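Local coordinates for uncharacterized protein YbaA (Shigella flexneri, PDB 2OKQ), which is of unknown function but forms a dimer of ferredoxin-like alpha+beta subunits whose antiparallel sheets join across the interface, at residues Val32-Ala37 with Met80-Glu85; Ala59-Glu64 with Trp94-Ser99; Cys65-Val70 with Asn87-Phe92. All blocks are in the same frame, centred on the assembly; numbering follows the deposited sequence.

Contact 1: residues Val32-Ala37 with Met80-Glu85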
loop_
_atom_site.group_PDB
_atom_site.type_symbol
_atom_site.label_atom_id
_atom_site.label_comp_id
_atom_site.label_asym_id
_atom_site.label_seq_id
_atom_site.Cartn_x
_atom_site.Cartn_y
_atom_site.Cartn_z
ATOM N N VAL A 32 -4.380 1.373 5.211
ATOM C CA VAL A 32 -3.633 2.515 5.764
ATOM C C VAL A 32 -4.084 2.625 7.207
ATOM O O VAL A 32 -5.283 2.640 7.487
ATOM C CB VAL A 32 -3.865 3.825 5.010
ATOM C CG1 VAL A 32 -2.868 4.932 5.498
ATOM C CG2 VAL A 32 -3.697 3.628 3.505
ATOM N N VAL A 33 -3.101 2.734 8.102
ATOM C CA VAL A 33 -3.314 2.600 9.533
ATOM C C VAL A 33 -2.624 3.772 10.249
ATOM O O VAL A 33 -1.550 4.198 9.828
ATOM C CB VAL A 33 -2.678 1.267 10.027
ATOM C CG1 VAL A 33 -3.152 0.915 11.408
ATOM C CG2 VAL A 33 -3.001 0.107 9.070
ATOM N N ALA A 34 -3.246 4.297 11.309
ATOM C CA ALA A 34 -2.538 5.201 12.231
ATOM C C ALA A 34 -2.088 4.350 13.434
ATOM O O ALA A 34 -2.890 3.618 14.025
ATOM C CB ALA A 34 -3.453 6.333 12.666
ATOM N N VAL A 35 -0.800 4.380 13.746
ATOM C CA VAL A 35 -0.255 3.558 14.814
ATOM C C VAL A 35 0.527 4.479 15.768
ATOM O O VAL A 35 1.315 5.298 15.309
ATOM C CB VAL A 35 0.699 2.460 14.249
ATOM C CG1 VAL A 35 1.310 1.634 15.353
ATOM C CG2 VAL A 35 -0.036 1.541 13.255
ATOM N N PRO A 36 0.311 4.341 17.097
ATOM C CA PRO A 36 1.143 5.110 18.023
ATOM C C PRO A 36 2.630 4.853 17.782
ATOM O O PRO A 36 3.052 3.697 17.653
ATOM C CB PRO A 36 0.704 4.586 19.398
ATOM C CG PRO A 36 -0.711 4.170 19.188
ATOM C CD PRO A 36 -0.681 3.521 17.819
ATOM N N ALA A 37 3.407 5.930 17.706
ATOM C CA ALA A 37 4.837 5.846 17.367
ATOM C C ALA A 37 5.684 5.002 18.314
ATOM O O ALA A 37 6.651 4.343 17.899
ATOM C CB ALA A 37 5.427 7.240 17.206
ATOM N N MET A 80 -4.365 12.880 7.332
ATOM C CA MET A 80 -5.791 13.234 7.339
ATOM C C MET A 80 -6.649 12.018 7.020
ATOM O O MET A 80 -7.752 11.855 7.582
ATOM C CB MET A 80 -6.099 14.381 6.376
ATOM C CG MET A 80 -5.434 15.711 6.748
ATOM S SD MET A 80 -5.614 16.994 5.497
ATOM C CE MET A 80 -7.281 17.557 5.828
ATOM N N ALA A 81 -6.123 11.159 6.139
ATOM C CA ALA A 81 -6.830 9.952 5.696
ATOM C C ALA A 81 -7.167 8.986 6.833
ATOM O O ALA A 81 -8.185 8.268 6.765
ATOM C CB ALA A 81 -5.990 9.233 4.625
ATOM N N VAL A 82 -6.311 8.904 7.846
ATOM C CA VAL A 82 -6.571 8.036 9.005
ATOM C C VAL A 82 -6.764 8.845 10.313
ATOM O O VAL A 82 -6.628 8.306 11.434
ATOM C CB VAL A 82 -5.488 6.963 9.192
ATOM C CG1 VAL A 82 -5.495 5.974 7.975
ATOM C CG2 VAL A 82 -4.106 7.600 9.359
ATOM N N LYS A 83 -7.050 10.125 10.135
ATOM C CA LYS A 83 -7.242 11.082 11.249
ATOM C C LYS A 83 -6.202 10.835 12.338
ATOM O O LYS A 83 -6.522 10.620 13.515
ATOM C CB LYS A 83 -8.676 11.021 11.783
ATOM C CG LYS A 83 -9.702 11.348 10.721
ATOM C CD LYS A 83 -11.132 11.267 11.209
ATOM C CE LYS A 83 -12.077 11.855 10.157
ATOM N NZ LYS A 83 -13.528 11.586 10.432
ATOM N N ALA A 84 -4.941 10.844 11.904
ATOM C CA ALA A 84 -3.812 10.507 12.737
ATOM C C ALA A 84 -3.679 11.520 13.859
ATOM O O ALA A 84 -3.814 12.721 13.621
ATOM C CB ALA A 84 -2.538 10.486 11.910
ATOM N N GLU A 85 -3.412 11.031 15.063
ATOM C CA GLU A 85 -3.173 11.920 16.205
ATOM C C GLU A 85 -1.686 12.182 16.416
ATOM O O GLU A 85 -0.838 11.467 15.892
ATOM C CB GLU A 85 -3.847 11.379 17.462
ATOM C CG GLU A 85 -5.302 11.804 17.548
ATOM C CD GLU A 85 -6.177 10.814 18.275
ATOM O OE1 GLU A 85 -5.712 10.180 19.257
ATOM O OE2 GLU A 85 -7.349 10.677 17.864
#
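V82 rests its isopropyl group on V32 and A34, where the Schellman motif that closes helix 78-81 comes down on strand 27-36, an inner strand of a ferredoxin-like antiparallel sheet. The tight part is small and buried. The two methyls of V82 divide the strand between them. CG1 turns to the V32 end, 3.4 Å from the carbonyl oxygen V32 O and 3.8 Å from V32 CG1, the two valine side chains crossing at about a right angle. A chi1 of -65° sets CG1 anti to the carbonyl carbon of V82 and leaves CG2 between that carbon and the backbone N, from where CG2 reaches the other way, to within 3.6 Å of A34 CB. The branch point V82 CB thus stands over the backbone joining V32 to A34, and between the two segments the contact is van der Waals in kind. V32 also packs on F78 of its own chain and on F78 of the second subunit, which places this valine beside the dimer interface.

The loose side begins one residue later. K83 adopts a positive phi of 41° as the C-prime residue of the motif; its CB bond points away from the strand, its long side chain is exposed, and NZ hydrogen-bonds V75 O of the second subunit. A84 returns to the strand only lightly, its CB 4.3 Å from A34 CB. R129 bonds to V82 O at the turn, so a polar atom of the bend is met by a neighbouring loop. The turn itself is held by backbone bonds: A84 N goes back to R79 O, and K83 N reaches M80 O at 3.2 Å.

Contact 2: residues Ala59-Glu64 with Trp94-Ser99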
loop_
_atom_site.group_PDB
_atom_site.type_symbol
_atom_site.label_atom_id
_atom_site.label_comp_id
_atom_site.label_asym_id
_atom_site.label_seq_id
_atom_site.Cartn_x
_atom_site.Cartn_y
_atom_site.Cartn_z
ATOM N N ALA A 59 -2.435 -15.932 0.457
ATOM C CA ALA A 59 -1.721 -14.672 0.160
ATOM C C ALA A 59 -0.340 -14.920 -0.436
ATOM O O ALA A 59 0.375 -15.847 -0.017
ATOM C CB ALA A 59 -1.597 -13.820 1.400
ATOM N N LEU A 60 0.037 -14.073 -1.398
ATOM C CA LEU A 60 1.329 -14.173 -2.075
ATOM C C LEU A 60 2.397 -13.413 -1.299
ATOM O O LEU A 60 3.562 -13.832 -1.276
ATOM C CB LEU A 60 1.243 -13.612 -3.496
ATOM C CG LEU A 60 0.253 -14.290 -4.437
ATOM C CD1 LEU A 60 0.026 -13.427 -5.649
ATOM C CD2 LEU A 60 0.733 -15.685 -4.868
ATOM N N ARG A 61 2.007 -12.320 -0.650
ATOM C CA ARG A 61 2.999 -11.432 -0.050
ATOM C C ARG A 61 2.279 -10.498 0.883
ATOM O O ARG A 61 1.130 -10.116 0.609
ATOM C CB ARG A 61 3.699 -10.638 -1.162
ATOM C CG ARG A 61 4.857 -9.763 -0.677
ATOM C CD ARG A 61 5.372 -8.936 -1.843
ATOM N NE ARG A 61 6.494 -8.078 -1.458
ATOM C CZ ARG A 61 6.808 -6.979 -2.129
ATOM N NH1 ARG A 61 6.066 -6.615 -3.192
ATOM N NH2 ARG A 61 7.827 -6.224 -1.732
ATOM N N ILE A 62 2.925 -10.142 1.993
ATOM C CA ILE A 62 2.345 -9.205 2.955
ATOM C C ILE A 62 3.436 -8.178 3.205
ATOM O O ILE A 62 4.569 -8.553 3.524
ATOM C CB ILE A 62 1.973 -9.879 4.316
ATOM C CG1 ILE A 62 0.825 -10.869 4.165
ATOM C CG2 ILE A 62 1.522 -8.824 5.343
ATOM C CD1 ILE A 62 1.220 -12.266 3.553
ATOM N N VAL A 63 3.104 -6.901 3.025
ATOM C CA VAL A 63 4.102 -5.837 3.166
ATOM C C VAL A 63 3.549 -4.761 4.093
ATOM O O VAL A 63 2.420 -4.353 3.947
ATOM C CB VAL A 63 4.472 -5.185 1.781
ATOM C CG1 VAL A 63 5.610 -4.214 1.953
ATOM C CG2 VAL A 63 4.861 -6.228 0.700
ATOM N N GLU A 64 4.328 -4.313 5.076
ATOM C CA GLU A 64 3.885 -3.255 5.971
ATOM C C GLU A 64 4.989 -2.208 5.969
ATOM O O GLU A 64 6.155 -2.562 6.158
ATOM C CB GLU A 64 3.753 -3.786 7.395
ATOM C CG GLU A 64 2.829 -4.966 7.474
ATOM C CD GLU A 64 1.473 -4.627 7.985
ATOM O OE1 GLU A 64 1.166 -3.445 8.233
ATOM O OE2 GLU A 64 0.688 -5.581 8.134
ATOM N N TRP A 94 -0.135 -3.687 2.464
ATOM C CA TRP A 94 -0.979 -4.405 1.537
ATOM C C TRP A 94 -0.681 -5.894 1.581
ATOM O O TRP A 94 0.365 -6.341 2.105
ATOM C CB TRP A 94 -0.833 -3.877 0.112
ATOM C CG TRP A 94 0.460 -4.241 -0.562
ATOM C CD1 TRP A 94 0.698 -5.346 -1.324
ATOM C CD2 TRP A 94 1.676 -3.482 -0.558
ATOM N NE1 TRP A 94 1.994 -5.342 -1.766
ATOM C CE2 TRP A 94 2.611 -4.193 -1.329
ATOM C CE3 TRP A 94 2.060 -2.257 0.021
ATOM C CZ2 TRP A 94 3.935 -3.737 -1.535
ATOM C CZ3 TRP A 94 3.393 -1.799 -0.187
ATOM C CH2 TRP A 94 4.297 -2.537 -0.963
ATOM N N ILE A 95 -1.634 -6.646 1.045
ATOM C CA ILE A 95 -1.484 -8.096 0.903
ATOM C C ILE A 95 -1.842 -8.452 -0.538
ATOM O O ILE A 95 -2.888 -8.032 -1.044
ATOM C CB ILE A 95 -2.400 -8.827 1.899
ATOM C CG1 ILE A 95 -2.123 -8.383 3.345
ATOM C CG2 ILE A 95 -2.261 -10.362 1.709
ATOM C CD1 ILE A 95 -3.059 -8.958 4.359
ATOM N N GLU A 96 -0.958 -9.192 -1.204
ATOM C CA GLU A 96 -1.118 -9.553 -2.595
ATOM C C GLU A 96 -1.758 -10.925 -2.693
ATOM O O GLU A 96 -1.398 -11.812 -1.920
ATOM C CB GLU A 96 0.247 -9.592 -3.267
ATOM C CG GLU A 96 0.950 -8.194 -3.219
ATOM C CD GLU A 96 2.200 -8.107 -4.066
ATOM O OE1 GLU A 96 2.330 -8.850 -5.069
ATOM O OE2 GLU A 96 3.082 -7.259 -3.744
ATOM N N TYR A 97 -2.673 -11.075 -3.647
ATOM C CA TYR A 97 -3.426 -12.329 -3.857
ATOM C C TYR A 97 -3.462 -12.669 -5.342
ATOM O O TYR A 97 -3.396 -11.765 -6.196
ATOM C CB TYR A 97 -4.877 -12.156 -3.354
ATOM C CG TYR A 97 -4.999 -12.094 -1.842
ATOM C CD1 TYR A 97 -4.877 -13.246 -1.070
ATOM C CD2 TYR A 97 -5.235 -10.875 -1.192
ATOM C CE1 TYR A 97 -4.993 -13.204 0.327
ATOM C CE2 TYR A 97 -5.373 -10.813 0.198
ATOM C CZ TYR A 97 -5.230 -11.999 0.949
ATOM O OH TYR A 97 -5.327 -11.970 2.306
ATOM N N PRO A 98 -3.602 -13.970 -5.675
ATOM C CA PRO A 98 -3.683 -14.372 -7.071
ATOM C C PRO A 98 -5.019 -14.032 -7.730
ATOM O O PRO A 98 -5.098 -14.037 -8.941
ATOM C CB PRO A 98 -3.466 -15.898 -7.010
ATOM C CG PRO A 98 -3.973 -16.300 -5.672
ATOM C CD PRO A 98 -3.685 -15.122 -4.753
ATOM N N SER A 99 -6.064 -13.741 -6.939
ATOM C CA SER A 99 -7.393 -13.422 -7.489
ATOM C C SER A 99 -8.259 -12.900 -6.369
ATOM O O SER A 99 -7.950 -13.131 -5.216
ATOM C CB SER A 99 -8.078 -14.700 -7.997
ATOM O OG SER A 99 -8.210 -15.638 -6.940
#
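Neighbouring antiparallel strands of the ferredoxin-like sheet, 61-67, outermost within this chain, and 88-97 beside it, meet through I62 with I95, a non-hydrogen-bonded pair, and V63 with W94, a hydrogen-bonded one. V63 N bonds W94 O at 2.9 Å and W94 N returns to V63 O at 3.0 Å. L60 N adds a 2.7 Å bond to E96 O. V63 and E64 carry the sheet on into the second subunit. On the helix side, I62 and I95 lie alongside each other, while A59 CB fits between I95 CG2 and the Y97 ring.

The other side carries V63, W94, R61 and E96. W94 takes the crowded chi1 of 73°, which swings its indole back over V63, and V63 CB sits above the six-membered ring, 3.7 Å from its centroid, in a CH-pi contact. W94 NE1 donates to the anti lone pair of E96 OE2 at 3.0 Å, near the ring plane. R61, extended from CG to NE, brings NH1 to the same oxygen on its syn side, 3.1 Å from OE2 in a bent salt bridge.

E96 OE2 also pairs with R61 NH1 of the second subunit, and R61 NE with D140 there, while the W94 rings of both chains stack. So many donors at one buried oxygen would probably favour the ionised carboxylate, consistent with a link between strand pairing and dimerisation.

Contact 3: residues Cys65-Val70 with Asn87-Phe92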
loop_
_atom_site.group_PDB
_atom_site.type_symbol
_atom_site.label_atom_id
_atom_site.label_comp_id
_atom_site.label_asym_id
_atom_site.label_seq_id
_atom_site.Cartn_x
_atom_site.Cartn_y
_atom_site.Cartn_z
ATOM N N CYS A 65 4.622 -0.945 5.788
ATOM C CA CYS A 65 5.628 0.111 5.554
ATOM C C CYS A 65 5.338 1.247 6.521
ATOM O O CYS A 65 4.192 1.699 6.631
ATOM C CB CYS A 65 5.552 0.624 4.116
ATOM S SG CYS A 65 5.660 -0.691 2.862
ATOM N N TRP A 66 6.382 1.735 7.182
ATOM C CA TRP A 66 6.226 2.761 8.237
ATOM C C TRP A 66 6.612 4.119 7.678
ATOM O O TRP A 66 7.584 4.228 6.917
ATOM C CB TRP A 66 7.179 2.402 9.387
ATOM C CG TRP A 66 6.994 3.183 10.646
ATOM C CD1 TRP A 66 7.669 4.330 11.010
ATOM C CD2 TRP A 66 6.096 2.884 11.721
ATOM N NE1 TRP A 66 7.241 4.753 12.248
ATOM C CE2 TRP A 66 6.274 3.893 12.705
ATOM C CE3 TRP A 66 5.170 1.853 11.962
ATOM C CZ2 TRP A 66 5.555 3.904 13.908
ATOM C CZ3 TRP A 66 4.431 1.873 13.166
ATOM C CH2 TRP A 66 4.637 2.896 14.122
ATOM N N ALA A 67 5.874 5.159 8.065
ATOM C CA ALA A 67 6.074 6.515 7.530
ATOM C C ALA A 67 7.543 6.888 7.556
ATOM O O ALA A 67 8.239 6.669 8.568
ATOM C CB ALA A 67 5.260 7.540 8.368
ATOM N N SER A 68 8.016 7.438 6.444
ATOM C CA SER A 68 9.396 7.942 6.359
ATOM C C SER A 68 9.420 9.388 5.911
ATOM O O SER A 68 10.046 10.245 6.554
ATOM C CB SER A 68 10.258 7.076 5.429
ATOM O OG SER A 68 11.398 7.810 4.986
ATOM N N ASP A 69 8.728 9.665 4.815
ATOM C CA ASP A 69 8.665 11.005 4.235
ATOM C C ASP A 69 7.256 11.247 3.712
ATOM O O ASP A 69 6.965 11.071 2.520
ATOM C CB ASP A 69 9.720 11.165 3.132
ATOM C CG ASP A 69 9.690 12.546 2.476
ATOM O OD1 ASP A 69 9.243 13.531 3.129
ATOM O OD2 ASP A 69 10.106 12.634 1.306
ATOM N N VAL A 70 6.392 11.695 4.616
ATOM C CA VAL A 70 4.964 11.783 4.340
ATOM C C VAL A 70 4.544 13.255 4.457
ATOM O O VAL A 70 4.441 13.778 5.582
ATOM C CB VAL A 70 4.159 10.914 5.294
ATOM C CG1 VAL A 70 2.669 11.056 5.011
ATOM C CG2 VAL A 70 4.614 9.430 5.219
ATOM N N ASN A 87 0.626 11.672 18.414
ATOM C CA ASN A 87 1.500 10.598 18.878
ATOM C C ASN A 87 1.576 9.407 17.909
ATOM O O ASN A 87 2.187 8.370 18.219
ATOM C CB ASN A 87 0.981 10.095 20.233
ATOM C CG ASN A 87 -0.403 9.448 20.126
ATOM O OD1 ASN A 87 -1.344 10.042 19.597
ATOM N ND2 ASN A 87 -0.521 8.223 20.620
ATOM N N GLU A 88 0.942 9.550 16.753
ATOM C CA GLU A 88 0.764 8.418 15.837
ATOM C C GLU A 88 1.529 8.631 14.536
ATOM O O GLU A 88 1.760 9.760 14.141
ATOM C CB GLU A 88 -0.713 8.225 15.517
ATOM C CG GLU A 88 -1.586 7.895 16.706
ATOM C CD GLU A 88 -3.037 7.686 16.339
ATOM O OE1 GLU A 88 -3.543 8.383 15.457
ATOM O OE2 GLU A 88 -3.681 6.816 16.959
ATOM N N GLU A 89 1.889 7.525 13.879
ATOM C CA GLU A 89 2.530 7.538 12.556
ATOM C C GLU A 89 1.664 6.734 11.603
ATOM O O GLU A 89 0.921 5.864 12.048
ATOM C CB GLU A 89 3.895 6.855 12.610
ATOM C CG GLU A 89 4.951 7.587 13.459
ATOM C CD GLU A 89 5.615 8.734 12.726
ATOM O OE1 GLU A 89 5.106 9.185 11.676
ATOM O OE2 GLU A 89 6.663 9.199 13.218
ATOM N N VAL A 90 1.787 7.016 10.309
ATOM C CA VAL A 90 0.982 6.333 9.282
ATOM C C VAL A 90 1.703 5.089 8.795
ATOM O O VAL A 90 2.908 5.123 8.548
ATOM C CB VAL A 90 0.694 7.258 8.086
ATOM C CG1 VAL A 90 -0.096 6.498 7.003
ATOM C CG2 VAL A 90 -0.123 8.478 8.553
ATOM N N VAL A 91 0.964 3.975 8.699
ATOM C CA VAL A 91 1.496 2.761 8.101
ATOM C C VAL A 91 0.749 2.530 6.780
ATOM O O VAL A 91 -0.457 2.672 6.741
ATOM C CB VAL A 91 1.334 1.556 9.073
ATOM C CG1 VAL A 91 1.688 0.234 8.402
ATOM C CG2 VAL A 91 2.186 1.755 10.292
ATOM N N PHE A 92 1.497 2.177 5.727
ATOM C CA PHE A 92 0.972 1.876 4.397
ATOM C C PHE A 92 1.282 0.407 4.216
ATOM O O PHE A 92 2.440 0.007 4.321
ATOM C CB PHE A 92 1.706 2.711 3.328
ATOM C CG PHE A 92 1.228 2.491 1.917
ATOM C CD1 PHE A 92 0.158 3.225 1.403
ATOM C CD2 PHE A 92 1.888 1.593 1.073
ATOM C CE1 PHE A 92 -0.276 3.030 0.079
ATOM C CE2 PHE A 92 1.466 1.391 -0.259
ATOM C CZ PHE A 92 0.393 2.123 -0.766
HETATM O O HOH W 1 8.586 6.694 13.779
#
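C65 and F92 form an antiparallel hydrogen-bonded pair in which F92 N donates to C65 O at 2.9 Å, while the return bond from C65 N to F92 O is bent and weak, as is the one from A67 N to V90 O. The short strand axes are 4.8 Å apart at an angle of 151°, and between these bonds W66 stands opposite V91 as a non-hydrogen-bonded pair.

On one side the W66 indole meets V91 and E89. With CG anti to the backbone N (chi1 -170°), it extends across strand 88-97, touching V91 CG2 through CE3 at 3.4 Å and E89 CB through CZ2 at 3.6 Å. The E89 chain crosses the indole at about a right angle and bends at chi2, and a water bridges the two: it accepts from W66 NE1 at 2.8 Å, at the ring edge and in its plane, and donates to E89 OE2 at 3.2 Å. K40 adds a cation-pi contact to the same indole.

In the ferredoxin-like fold this pairing joins the C-terminal end of strand 61-67 to the N-terminal half of 88-97, and the chain turns a corner at S68. C65, W66, A67 and D69 also pair with a strand of the second subunit, which extends the sheet.

C65 and F92 turn to the opposite side from W66; the F92 ring meets F92 and F135 of the second subunit, and C65 CB lies 4.4 Å from F92 CB.

In the fold
After the short helix 18-23 the chain lays down strand 27-36, then helix 40-56 and strand 61-67, which supplies the first segments of contact 2 and contact 3 in turn. At the end of helix 78-81 contact 1 closes its loop back to strand 27-36. Strand 88-97 then closes contact 3 and, further on, contact 2, so contact 3 lies within the loop of contact 2, nearer the connection through helix 78-81, whereas contact 1 crosses both. Contacts 1 and 3 sit about 8 Å apart between centres and meet directly, since strands 27-36 and 88-97 are neighbours; contact 2 occupies the other end of the sheet. All three reach the second subunit.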